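Side-chain contacts in 5-Carboxyvanillate Decarboxylase (Novosphingobium aromaticivorans, PDB 4QRN), which probably catalyses the metal-dependent decarboxylation of 5-carboxyvanillate, and here carries manganese and a nitro-substituted benzoic acid ligand in its active site: residues 177-182 with 186-191; 241-246 with 296-301; 250-255 with 292-297; 306-311 with 324-329. One frame throughout, in Å; residues are numbered along the deposited sequence.

From the N terminus, contact 1 comes first and closes a tight loop of three intervening residues just after strand 177-179 of the barrel. Contact 2 opens later, on helix 233-248, and closes on the start of helix 298-304. Contact 3 opens within that span, on helix 250-253, and closes on residues 292-297; the two share K296 and T297, and the hydroxyl of Y301 in contact 2 meets D252 in contact 3. Contact 4 follows in series, tying strand 306-309 to the end of helix 316-326. Contacts 1 and 2 touch through S181 with H241 and D189 with R244. Contacts 1 and 4 reach the same parallel sheet.

Contact 1 of 4, residues 177-182 with 186-191; sequences IQINSH and RYLDEE. With ACT (acetate ion), chain L.
R186 meets H182 through its backbone: R186 O lies 3.4 Å from H182 CA in a CA-H...O contact. The contact folds the loop between strand 177-179, fourth of the eight parallel strands of this amidohydrolase (beta/alpha)8 barrel, and helix 194-203 back on itself. R186 points its CB away from 177-182. An acetate, probably from the crystallisation liquor, sits at the edge of its guanidinium, though the 2.5 Å from R186 NH1 to the acetate O is doubtfully short. Y187 comes next and offers a ring face to H182, whose CB stands above it near the rim, 3.7 Å from Y187 CE2, as a CH-pi contact. H182 CG is wedged between its own backbone N and carbonyl carbon (chi1 73°), and the imidazole bonds through NE2 to T213 O and through ND1 with G185 N. At the far end of the phenol, Y187 OH pairs with E237, which also binds S181 OG and H182 N, while P221 of the second subunit packs on Y187. L188 then reaches toward I179 and meets it tip to tip, CD1 to CD1 at 4.2 Å; the side chain of I179 is about 7 Å from that of the manganese ligand H210. A type I turn, Y187 to E190, is closed by E190 N bonding Y187 O at 3.1 Å. E190 returns to R186, which grips it side-on: R186 NH2 reaches E190 OE1 at 2.9 Å, and R186 NE meets E190 OE2 on its syn side but tilted out of the carboxylate plane, at 3.0 Å and almost straight (178°).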
# COMPACT_ATOMS: atom_id res chain seq x y z
N ILE A 177 -16.72 -14.37 11.08
CA ILE A 177 -16.82 -13.05 11.68
C ILE A 177 -15.99 -12.08 10.85
O ILE A 177 -15.01 -12.45 10.18
CB ILE A 177 -16.40 -12.95 13.19
CG1 ILE A 177 -14.92 -13.33 13.36
CG2 ILE A 177 -17.35 -13.78 14.06
CD1 ILE A 177 -14.35 -12.93 14.69
N GLN A 178 -16.42 -10.81 10.92
CA GLN A 178 -15.64 -9.71 10.38
C GLN A 178 -15.12 -8.87 11.53
O GLN A 178 -15.90 -8.45 12.39
CB GLN A 178 -16.51 -8.84 9.46
CG GLN A 178 -15.77 -7.59 8.97
CD GLN A 178 -16.58 -6.83 7.96
OE1 GLN A 178 -16.80 -7.31 6.84
NE2 GLN A 178 -17.03 -5.63 8.33
N ILE A 179 -13.81 -8.62 11.55
CA ILE A 179 -13.21 -7.68 12.48
C ILE A 179 -12.72 -6.51 11.65
O ILE A 179 -12.05 -6.69 10.62
CB ILE A 179 -12.08 -8.32 13.32
CG1 ILE A 179 -12.68 -9.38 14.25
CG2 ILE A 179 -11.30 -7.23 14.11
CD1 ILE A 179 -11.65 -10.10 15.14
N ASN A 180 -13.07 -5.30 12.08
CA ASN A 180 -12.79 -4.06 11.36
C ASN A 180 -11.43 -3.54 11.77
O ASN A 180 -11.29 -2.50 12.40
CB ASN A 180 -13.93 -3.09 11.66
CG ASN A 180 -15.23 -3.71 11.32
OD1 ASN A 180 -15.48 -3.97 10.15
ND2 ASN A 180 -16.06 -4.01 12.34
N SER A 181 -10.42 -4.34 11.43
CA SER A 181 -9.03 -4.06 11.69
C SER A 181 -8.80 -3.70 13.16
O SER A 181 -9.26 -4.45 14.02
CB SER A 181 -8.44 -3.09 10.66
OG SER A 181 -7.06 -3.28 10.60
N HIS A 182 -8.02 -2.66 13.47
CA HIS A 182 -7.58 -2.43 14.85
C HIS A 182 -8.76 -2.21 15.80
O HIS A 182 -9.86 -1.80 15.42
CB HIS A 182 -6.63 -1.22 14.93
CG HIS A 182 -7.31 0.09 14.77
ND1 HIS A 182 -7.74 0.86 15.83
CD2 HIS A 182 -7.65 0.77 13.64
CE1 HIS A 182 -8.32 1.96 15.36
NE2 HIS A 182 -8.27 1.93 14.03
N ARG A 186 -4.99 -1.16 18.85
CA ARG A 186 -4.33 -2.44 19.13
C ARG A 186 -4.64 -3.43 18.02
O ARG A 186 -5.77 -3.47 17.50
CB ARG A 186 -4.81 -3.03 20.47
CG ARG A 186 -4.56 -2.11 21.63
CD ARG A 186 -5.11 -2.72 22.91
NE ARG A 186 -4.30 -3.85 23.32
CZ ARG A 186 -4.53 -4.57 24.40
NH1 ARG A 186 -5.59 -4.29 25.16
NH2 ARG A 186 -3.72 -5.56 24.73
N TYR A 187 -3.66 -4.27 17.72
CA TYR A 187 -3.71 -5.22 16.60
C TYR A 187 -3.76 -6.65 17.08
O TYR A 187 -3.31 -6.97 18.19
CB TYR A 187 -2.50 -4.95 15.66
CG TYR A 187 -2.62 -3.59 15.00
CD1 TYR A 187 -2.17 -2.43 15.64
CD2 TYR A 187 -3.30 -3.45 13.80
CE1 TYR A 187 -2.38 -1.17 15.08
CE2 TYR A 187 -3.52 -2.20 13.22
CZ TYR A 187 -3.06 -1.06 13.87
OH TYR A 187 -3.29 0.19 13.36
N LEU A 188 -4.29 -7.51 16.23
CA LEU A 188 -4.66 -8.87 16.63
C LEU A 188 -3.46 -9.78 16.84
O LEU A 188 -3.63 -10.90 17.33
CB LEU A 188 -5.60 -9.48 15.60
CG LEU A 188 -7.00 -8.86 15.54
CD1 LEU A 188 -7.66 -9.32 14.26
CD2 LEU A 188 -7.88 -9.21 16.78
N ASP A 189 -2.26 -9.33 16.49
CA ASP A 189 -1.06 -10.11 16.78
C ASP A 189 -0.67 -10.08 18.26
O ASP A 189 0.17 -10.86 18.67
CB ASP A 189 0.12 -9.58 15.96
CG ASP A 189 0.38 -8.11 16.21
OD1 ASP A 189 -0.38 -7.28 15.68
OD2 ASP A 189 1.34 -7.79 16.96
N GLU A 190 -1.28 -9.20 19.05
CA GLU A 190 -0.98 -9.22 20.49
C GLU A 190 -1.55 -10.48 21.12
O GLU A 190 -2.65 -10.91 20.76
CB GLU A 190 -1.61 -8.04 21.21
CG GLU A 190 -0.99 -6.70 20.94
CD GLU A 190 -1.47 -5.71 21.97
OE1 GLU A 190 -1.36 -6.00 23.18
OE2 GLU A 190 -1.98 -4.66 21.58
N GLU A 191 -0.81 -11.03 22.08
CA GLU A 191 -1.26 -12.25 22.76
C GLU A 191 -2.63 -12.07 23.40
O GLU A 191 -3.40 -13.04 23.50
CB GLU A 191 -0.25 -12.66 23.83
CG GLU A 191 1.06 -13.19 23.27
CD GLU A 191 1.85 -14.00 24.27
OE1 GLU A 191 1.62 -13.85 25.49
OE2 GLU A 191 2.71 -14.80 23.84
C ACT L . -8.37 -2.14 24.55
O ACT L . -7.83 -3.27 24.59
OXT ACT L . -7.62 -1.14 24.63
CH3 ACT L . -9.86 -2.00 24.43

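Contact 2 of 4, residues 241-246 with 296-301; sequences HLLRLI and KTIEGY
I246 pushes its CG2 methyl between two residues of the facing helix, 3.7 Å from Y301 CD2 and 4.1 Å from I298 CG1. This is plain helix-to-helix packing on the outer layer of the (beta/alpha)8 barrel, joining helix 233-248 to the first turn of helix 298-304. With CG2 anti to the backbone N (CG1 at chi1 -67°), the methyl slides past the tyrosine, the two side chains running in opposite directions, whereas I246 and I298 cross at about a right angle. L243 adds a second apolar touch, its CD1 lying 4.1 Å from I298 CD1; L227 of the second subunit packs on L243, and L272 of helix 268-284 on I298. One shell out, the tyrosine is held at one ring face and at its hydroxyl. K296 CB sits over that face, offset toward the rim, and the hydroxyl of Y301 is met by K296 N, with OH and N 3.0 Å apart, and is hydrogen-bonded to D252 OD1. With a phenylalanine in place of Y301, K296 N and D252 OD1 would probably both be left without this partner, and the link between loop and helix 250-253 would be weakened. Further out, D276 takes the backbone N-H groups of I298 and E299 at the helix start. T297 is the N-cap, its OG1 accepting from G300 N at 2.9 Å with an angle of 157°.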
# COMPACT_ATOMS: atom_id res chain seq x y z
N HIS A 241 -2.18 -4.78 8.99
CA HIS A 241 -2.72 -5.70 9.98
C HIS A 241 -2.53 -7.16 9.55
O HIS A 241 -2.07 -7.99 10.34
CB HIS A 241 -4.19 -5.39 10.21
CG HIS A 241 -4.72 -5.88 11.52
ND1 HIS A 241 -5.86 -5.34 12.07
CD2 HIS A 241 -4.25 -6.76 12.45
CE1 HIS A 241 -6.08 -5.90 13.24
NE2 HIS A 241 -5.12 -6.76 13.51
N LEU A 242 -2.87 -7.47 8.30
CA LEU A 242 -2.66 -8.82 7.81
C LEU A 242 -1.17 -9.17 7.83
O LEU A 242 -0.78 -10.27 8.24
CB LEU A 242 -3.25 -8.99 6.43
CG LEU A 242 -3.02 -10.36 5.78
CD1 LEU A 242 -3.53 -11.52 6.65
CD2 LEU A 242 -3.68 -10.37 4.41
N LEU A 243 -0.32 -8.23 7.39
CA LEU A 243 1.11 -8.51 7.35
C LEU A 243 1.66 -8.79 8.75
O LEU A 243 2.46 -9.70 8.95
CB LEU A 243 1.85 -7.36 6.68
CG LEU A 243 3.35 -7.55 6.48
CD1 LEU A 243 3.68 -8.82 5.68
CD2 LEU A 243 3.94 -6.33 5.78
N ARG A 244 1.23 -8.01 9.76
CA ARG A 244 1.62 -8.20 11.17
C ARG A 244 1.25 -9.59 11.65
O ARG A 244 2.00 -10.25 12.37
CB ARG A 244 0.89 -7.18 12.08
CG ARG A 244 1.55 -5.80 12.08
CD ARG A 244 0.91 -4.75 13.00
NE ARG A 244 0.89 -5.15 14.40
CZ ARG A 244 1.09 -4.33 15.44
NH1 ARG A 244 0.99 -4.80 16.66
NH2 ARG A 244 1.40 -3.04 15.27
N LEU A 245 0.06 -10.03 11.27
CA LEU A 245 -0.38 -11.36 11.67
C LEU A 245 0.43 -12.46 10.99
O LEU A 245 0.82 -13.45 11.64
CB LEU A 245 -1.86 -11.53 11.37
CG LEU A 245 -2.77 -10.88 12.40
CD1 LEU A 245 -4.19 -10.73 11.86
CD2 LEU A 245 -2.79 -11.70 13.70
N ILE A 246 0.71 -12.30 9.70
CA ILE A 246 1.53 -13.30 9.02
C ILE A 246 2.90 -13.36 9.70
O ILE A 246 3.40 -14.45 10.02
CB ILE A 246 1.67 -12.97 7.52
CG1 ILE A 246 0.31 -13.12 6.81
CG2 ILE A 246 2.74 -13.85 6.89
CD1 ILE A 246 0.29 -12.55 5.42
N LYS A 296 6.83 -21.05 6.69
CA LYS A 296 6.61 -20.84 5.25
C LYS A 296 7.06 -19.44 4.89
O LYS A 296 7.27 -18.58 5.76
CB LYS A 296 5.14 -20.99 4.84
CG LYS A 296 4.52 -22.31 5.24
CD LYS A 296 3.11 -22.47 4.69
CE LYS A 296 2.58 -23.87 4.94
NZ LYS A 296 1.31 -24.08 4.25
N THR A 297 7.23 -19.20 3.60
CA THR A 297 7.36 -17.85 3.08
C THR A 297 6.01 -17.14 3.14
O THR A 297 4.95 -17.77 3.28
CB THR A 297 7.83 -17.87 1.62
OG1 THR A 297 6.85 -18.57 0.85
CG2 THR A 297 9.19 -18.56 1.49
N ILE A 298 6.05 -15.82 3.00
CA ILE A 298 4.81 -15.06 2.92
C ILE A 298 3.99 -15.54 1.72
O ILE A 298 2.77 -15.70 1.82
CB ILE A 298 5.09 -13.54 2.88
CG1 ILE A 298 5.73 -13.14 4.23
CG2 ILE A 298 3.80 -12.76 2.64
CD1 ILE A 298 6.24 -11.71 4.28
N GLU A 299 4.64 -15.82 0.60
CA GLU A 299 3.96 -16.41 -0.55
C GLU A 299 3.25 -17.71 -0.16
O GLU A 299 2.08 -17.93 -0.54
CB GLU A 299 4.97 -16.65 -1.66
CG GLU A 299 4.35 -17.33 -2.86
CD GLU A 299 5.31 -17.44 -4.00
OE1 GLU A 299 6.53 -17.41 -3.76
OE2 GLU A 299 4.83 -17.53 -5.13
N GLY A 300 3.94 -18.57 0.59
CA GLY A 300 3.32 -19.79 1.06
C GLY A 300 2.06 -19.56 1.87
O GLY A 300 1.06 -20.26 1.67
N TYR A 301 2.09 -18.59 2.77
CA TYR A 301 0.89 -18.31 3.56
C TYR A 301 -0.22 -17.75 2.68
O TYR A 301 -1.38 -18.03 2.94
CB TYR A 301 1.17 -17.34 4.72
CG TYR A 301 2.12 -17.94 5.74
CD1 TYR A 301 1.78 -19.09 6.46
CD2 TYR A 301 3.37 -17.38 5.96
CE1 TYR A 301 2.66 -19.64 7.37
CE2 TYR A 301 4.25 -17.93 6.85
CZ TYR A 301 3.90 -19.06 7.55
OH TYR A 301 4.83 -19.60 8.41

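Contact 3 of 4, residues 250-255 with 292-297; sequences IFDKYP and KPLKKT
D252 lays its carboxylate against the aliphatic part of K295, OD1 lying 3.5 Å from K295 CB while the other oxygen approaches CG. The two side chains cross obliquely on the outer surface of the barrel, where the short helix 250-253, just past helix 233-248, meets the loop entering helix 298-304. The polar grip is on the backbone: K295 N donates to D252 OD2 at 2.9 Å, arriving on the syn side, 19° out of the carboxylate plane, with an N-H...O angle of 161°. L294 CA comes within 3.6 Å of the same D252 OD2, while the leucine side chain packs on H279 of helix 268-284. D252 OD1 is taken by the hydroxyl of Y301, so each carboxylate oxygen has its own partner. An alanine in place of D252 would be likely to strand both K295 N and the Y301 hydroxyl without their acceptors and leave the loop more weakly tied to the helix. The K295 chain runs on extended beyond CG, its ammonium 5.6 Å from D252 OD1, too far for a salt bridge; instead K295 NZ donates to a water at 2.7 Å, and that water donates to D252 O at 2.8 Å.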
# COMPACT_ATOMS: atom_id res chain seq x y z
N ILE A 250 1.01 -16.30 12.91
CA ILE A 250 -0.32 -16.76 13.27
C ILE A 250 -0.68 -18.07 12.58
O ILE A 250 -1.40 -18.89 13.17
CB ILE A 250 -1.40 -15.66 13.02
CG1 ILE A 250 -2.68 -15.93 13.82
CG2 ILE A 250 -1.75 -15.55 11.55
CD1 ILE A 250 -2.50 -15.76 15.30
N PHE A 251 -0.21 -18.27 11.35
CA PHE A 251 -0.58 -19.47 10.62
C PHE A 251 0.32 -20.66 10.92
O PHE A 251 0.01 -21.78 10.51
CB PHE A 251 -0.60 -19.20 9.12
CG PHE A 251 -1.59 -18.16 8.72
CD1 PHE A 251 -2.93 -18.27 9.08
CD2 PHE A 251 -1.19 -17.06 7.99
CE1 PHE A 251 -3.87 -17.31 8.68
CE2 PHE A 251 -2.13 -16.09 7.58
CZ PHE A 251 -3.47 -16.21 7.94
N ASP A 252 1.43 -20.43 11.63
CA ASP A 252 2.16 -21.55 12.21
C ASP A 252 1.48 -22.01 13.50
O ASP A 252 1.41 -23.19 13.80
CB ASP A 252 3.62 -21.15 12.49
CG ASP A 252 4.44 -20.95 11.22
OD1 ASP A 252 3.96 -21.32 10.13
OD2 ASP A 252 5.57 -20.43 11.33
N LYS A 253 0.95 -21.05 14.26
CA LYS A 253 0.24 -21.36 15.48
C LYS A 253 -1.09 -22.05 15.16
O LYS A 253 -1.49 -22.99 15.85
CB LYS A 253 0.03 -20.08 16.29
CG LYS A 253 -0.52 -20.32 17.68
CD LYS A 253 -0.45 -19.05 18.50
CE LYS A 253 -0.90 -19.32 19.93
NZ LYS A 253 -0.61 -18.21 20.88
N TYR A 254 -1.75 -21.57 14.10
CA TYR A 254 -3.09 -22.03 13.72
C TYR A 254 -3.10 -22.38 12.23
O TYR A 254 -3.59 -21.60 11.41
CB TYR A 254 -4.13 -20.95 14.03
CG TYR A 254 -4.19 -20.61 15.50
CD1 TYR A 254 -4.58 -21.58 16.43
CD2 TYR A 254 -3.83 -19.36 15.97
CE1 TYR A 254 -4.63 -21.29 17.77
CE2 TYR A 254 -3.87 -19.07 17.32
CZ TYR A 254 -4.26 -20.04 18.22
OH TYR A 254 -4.30 -19.78 19.57
N PRO A 255 -2.56 -23.55 11.86
CA PRO A 255 -2.41 -23.85 10.43
C PRO A 255 -3.72 -23.96 9.67
O PRO A 255 -3.70 -23.78 8.45
CB PRO A 255 -1.67 -25.20 10.43
CG PRO A 255 -1.03 -25.27 11.76
CD PRO A 255 -1.88 -24.53 12.71
N LYS A 292 10.67 -13.21 13.83
CA LYS A 292 11.45 -14.44 13.91
C LYS A 292 11.11 -15.43 12.80
O LYS A 292 10.16 -15.22 12.06
CB LYS A 292 11.23 -15.05 15.29
CG LYS A 292 11.74 -14.11 16.37
CD LYS A 292 12.15 -14.82 17.65
CE LYS A 292 12.88 -13.87 18.59
NZ LYS A 292 14.02 -13.14 17.93
N PRO A 293 11.91 -16.49 12.65
CA PRO A 293 11.68 -17.41 11.52
C PRO A 293 10.27 -18.01 11.48
O PRO A 293 9.68 -18.36 12.49
CB PRO A 293 12.74 -18.48 11.71
CG PRO A 293 13.85 -17.74 12.41
CD PRO A 293 13.16 -16.80 13.35
N LEU A 294 9.75 -18.09 10.26
CA LEU A 294 8.45 -18.68 9.98
C LEU A 294 8.64 -19.98 9.24
O LEU A 294 9.66 -20.20 8.59
CB LEU A 294 7.64 -17.73 9.10
CG LEU A 294 7.40 -16.33 9.66
CD1 LEU A 294 6.64 -15.46 8.66
CD2 LEU A 294 6.65 -16.39 10.98
N LYS A 295 7.65 -20.85 9.32
CA LYS A 295 7.75 -22.15 8.66
C LYS A 295 7.55 -22.07 7.15
O LYS A 295 8.06 -22.92 6.43
CB LYS A 295 6.78 -23.17 9.25
CG LYS A 295 7.08 -23.56 10.68
CD LYS A 295 6.08 -24.58 11.19
CE LYS A 295 6.37 -24.95 12.63
NZ LYS A 295 5.29 -25.77 13.23
N LYS A 296 6.83 -21.05 6.69
CA LYS A 296 6.61 -20.84 5.25
C LYS A 296 7.06 -19.44 4.89
O LYS A 296 7.27 -18.58 5.76
CB LYS A 296 5.14 -20.99 4.84
CG LYS A 296 4.52 -22.31 5.24
CD LYS A 296 3.11 -22.47 4.69
CE LYS A 296 2.58 -23.87 4.94
NZ LYS A 296 1.31 -24.08 4.25
N THR A 297 7.23 -19.20 3.60
CA THR A 297 7.36 -17.85 3.08
C THR A 297 6.01 -17.14 3.14
O THR A 297 4.95 -17.77 3.28
CB THR A 297 7.83 -17.87 1.62
OG1 THR A 297 6.85 -18.57 0.85
CG2 THR A 297 9.19 -18.56 1.49
O HOH W 1 2.76 -25.19 12.37

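Contact 4 of 4, residues 306-311 with 324-329; sequences VLVTNS and QVMGED
M326 curls its thioether onto the strand so that the terminal CE lies 3.2 Å from V306 O. The chain leaves the helix with CG anti to the carbonyl carbon (chi1 -50°) and then bends twice, at chi2 -88° and chi3 -48°, which brings the methyl round over the backbone rather than letting it run straight on. V308 crosses this bent chain at about a right angle and touches it with one branch: its CG2 is 3.8 Å from M326 CE and 3.9 Å from M326 SD. That branch stands anti to the V308 carbonyl carbon, beside the backbone N, with CG1 taking the place opposite N. V306 contributes its CG1, a looser 4.2 Å from M326 CE. The methionine thus packs between helix and strand in a beta-alpha-beta crossover, in which helix 316-326 links strand 306-309 to strand 331-332, the seventh and eighth strands of the (beta/alpha)8 barrel, which lie side by side and parallel. V306 O is not left to the methyl alone, since it also accepts from R330 NE, and V308 hydrogen-bonds through its backbone with R330 and M332 of the adjoining segment. Past the methionine, G327 ends the helix at positive phi, where a side chain would jam against the preceding carbonyl O. At the other end of the strand, toward the metal site, S311 N makes a weak bond of 3.3 Å to T309 OG1, and S311 OG is hydrogen-bonded to OE1 of the manganese ligand E41.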
# COMPACT_ATOMS: atom_id res chain seq x y z
N VAL A 306 -4.56 -17.37 3.26
CA VAL A 306 -5.18 -16.08 2.98
C VAL A 306 -6.09 -16.21 1.77
O VAL A 306 -5.81 -16.94 0.84
CB VAL A 306 -4.11 -14.99 2.76
CG1 VAL A 306 -4.75 -13.63 2.46
CG2 VAL A 306 -3.21 -14.91 4.00
N LEU A 307 -7.21 -15.50 1.82
CA LEU A 307 -8.22 -15.50 0.77
C LEU A 307 -8.52 -14.03 0.46
O LEU A 307 -8.48 -13.19 1.36
CB LEU A 307 -9.49 -16.19 1.27
CG LEU A 307 -9.31 -17.67 1.62
CD1 LEU A 307 -10.49 -18.16 2.43
CD2 LEU A 307 -9.11 -18.54 0.34
N VAL A 308 -8.81 -13.74 -0.81
CA VAL A 308 -8.97 -12.35 -1.23
C VAL A 308 -10.26 -12.17 -1.98
O VAL A 308 -10.70 -13.04 -2.74
CB VAL A 308 -7.78 -11.95 -2.13
CG1 VAL A 308 -8.05 -10.69 -2.95
CG2 VAL A 308 -6.53 -11.81 -1.29
N THR A 309 -10.88 -11.01 -1.77
CA THR A 309 -12.01 -10.60 -2.60
C THR A 309 -11.60 -9.36 -3.41
O THR A 309 -10.65 -8.66 -3.07
CB THR A 309 -13.29 -10.30 -1.81
OG1 THR A 309 -13.24 -8.95 -1.30
CG2 THR A 309 -13.51 -11.31 -0.68
N ASN A 310 -12.38 -9.07 -4.46
CA ASN A 310 -12.13 -7.88 -5.28
C ASN A 310 -13.00 -6.69 -4.89
O ASN A 310 -13.24 -5.83 -5.74
CB ASN A 310 -12.32 -8.16 -6.77
CG ASN A 310 -13.77 -8.13 -7.16
OD1 ASN A 310 -14.60 -8.75 -6.51
ND2 ASN A 310 -14.10 -7.43 -8.24
N SER A 311 -13.45 -6.59 -3.64
CA SER A 311 -14.26 -5.44 -3.27
C SER A 311 -13.58 -4.14 -3.69
O SER A 311 -12.40 -3.95 -3.45
CB SER A 311 -14.56 -5.43 -1.77
OG SER A 311 -13.36 -5.59 -1.05
N GLN A 324 -3.33 -15.16 -10.37
CA GLN A 324 -2.06 -15.82 -10.66
C GLN A 324 -1.23 -15.99 -9.38
O GLN A 324 -0.63 -17.06 -9.18
CB GLN A 324 -1.31 -15.04 -11.72
CG GLN A 324 -0.03 -15.75 -12.20
CD GLN A 324 0.90 -14.85 -13.00
OE1 GLN A 324 0.46 -14.02 -13.79
NE2 GLN A 324 2.21 -15.04 -12.80
N VAL A 325 -1.16 -14.97 -8.54
CA VAL A 325 -0.32 -15.04 -7.34
C VAL A 325 -0.89 -15.99 -6.29
O VAL A 325 -0.18 -16.79 -5.69
CB VAL A 325 -0.18 -13.62 -6.71
CG1 VAL A 325 0.48 -13.70 -5.32
CG2 VAL A 325 0.61 -12.72 -7.63
N MET A 326 -2.20 -15.89 -6.06
CA MET A 326 -2.86 -16.61 -4.96
C MET A 326 -3.35 -17.98 -5.41
O MET A 326 -3.56 -18.85 -4.56
CB MET A 326 -4.13 -15.87 -4.49
CG MET A 326 -4.07 -14.42 -4.18
SD MET A 326 -3.62 -14.03 -2.54
CE MET A 326 -4.64 -15.09 -1.50
N GLY A 327 -3.64 -18.13 -6.70
CA GLY A 327 -4.42 -19.24 -7.22
C GLY A 327 -5.86 -18.81 -7.48
O GLY A 327 -6.48 -18.10 -6.67
N GLU A 328 -6.42 -19.27 -8.60
CA GLU A 328 -7.77 -18.86 -8.95
C GLU A 328 -8.84 -19.38 -7.99
O GLU A 328 -9.95 -18.84 -7.99
CB GLU A 328 -8.11 -19.26 -10.37
CG GLU A 328 -8.24 -20.74 -10.55
CD GLU A 328 -8.74 -21.12 -11.93
OE1 GLU A 328 -8.69 -20.28 -12.85
OE2 GLU A 328 -9.20 -22.27 -12.10
N ASP A 329 -8.53 -20.36 -7.16
CA ASP A 329 -9.48 -20.84 -6.16
C ASP A 329 -9.57 -19.92 -4.95
O ASP A 329 -10.40 -20.17 -4.09
CB ASP A 329 -9.09 -22.23 -5.63
CG ASP A 329 -9.21 -23.33 -6.63
OD1 ASP A 329 -9.70 -23.11 -7.74
OD2 ASP A 329 -8.83 -24.47 -6.25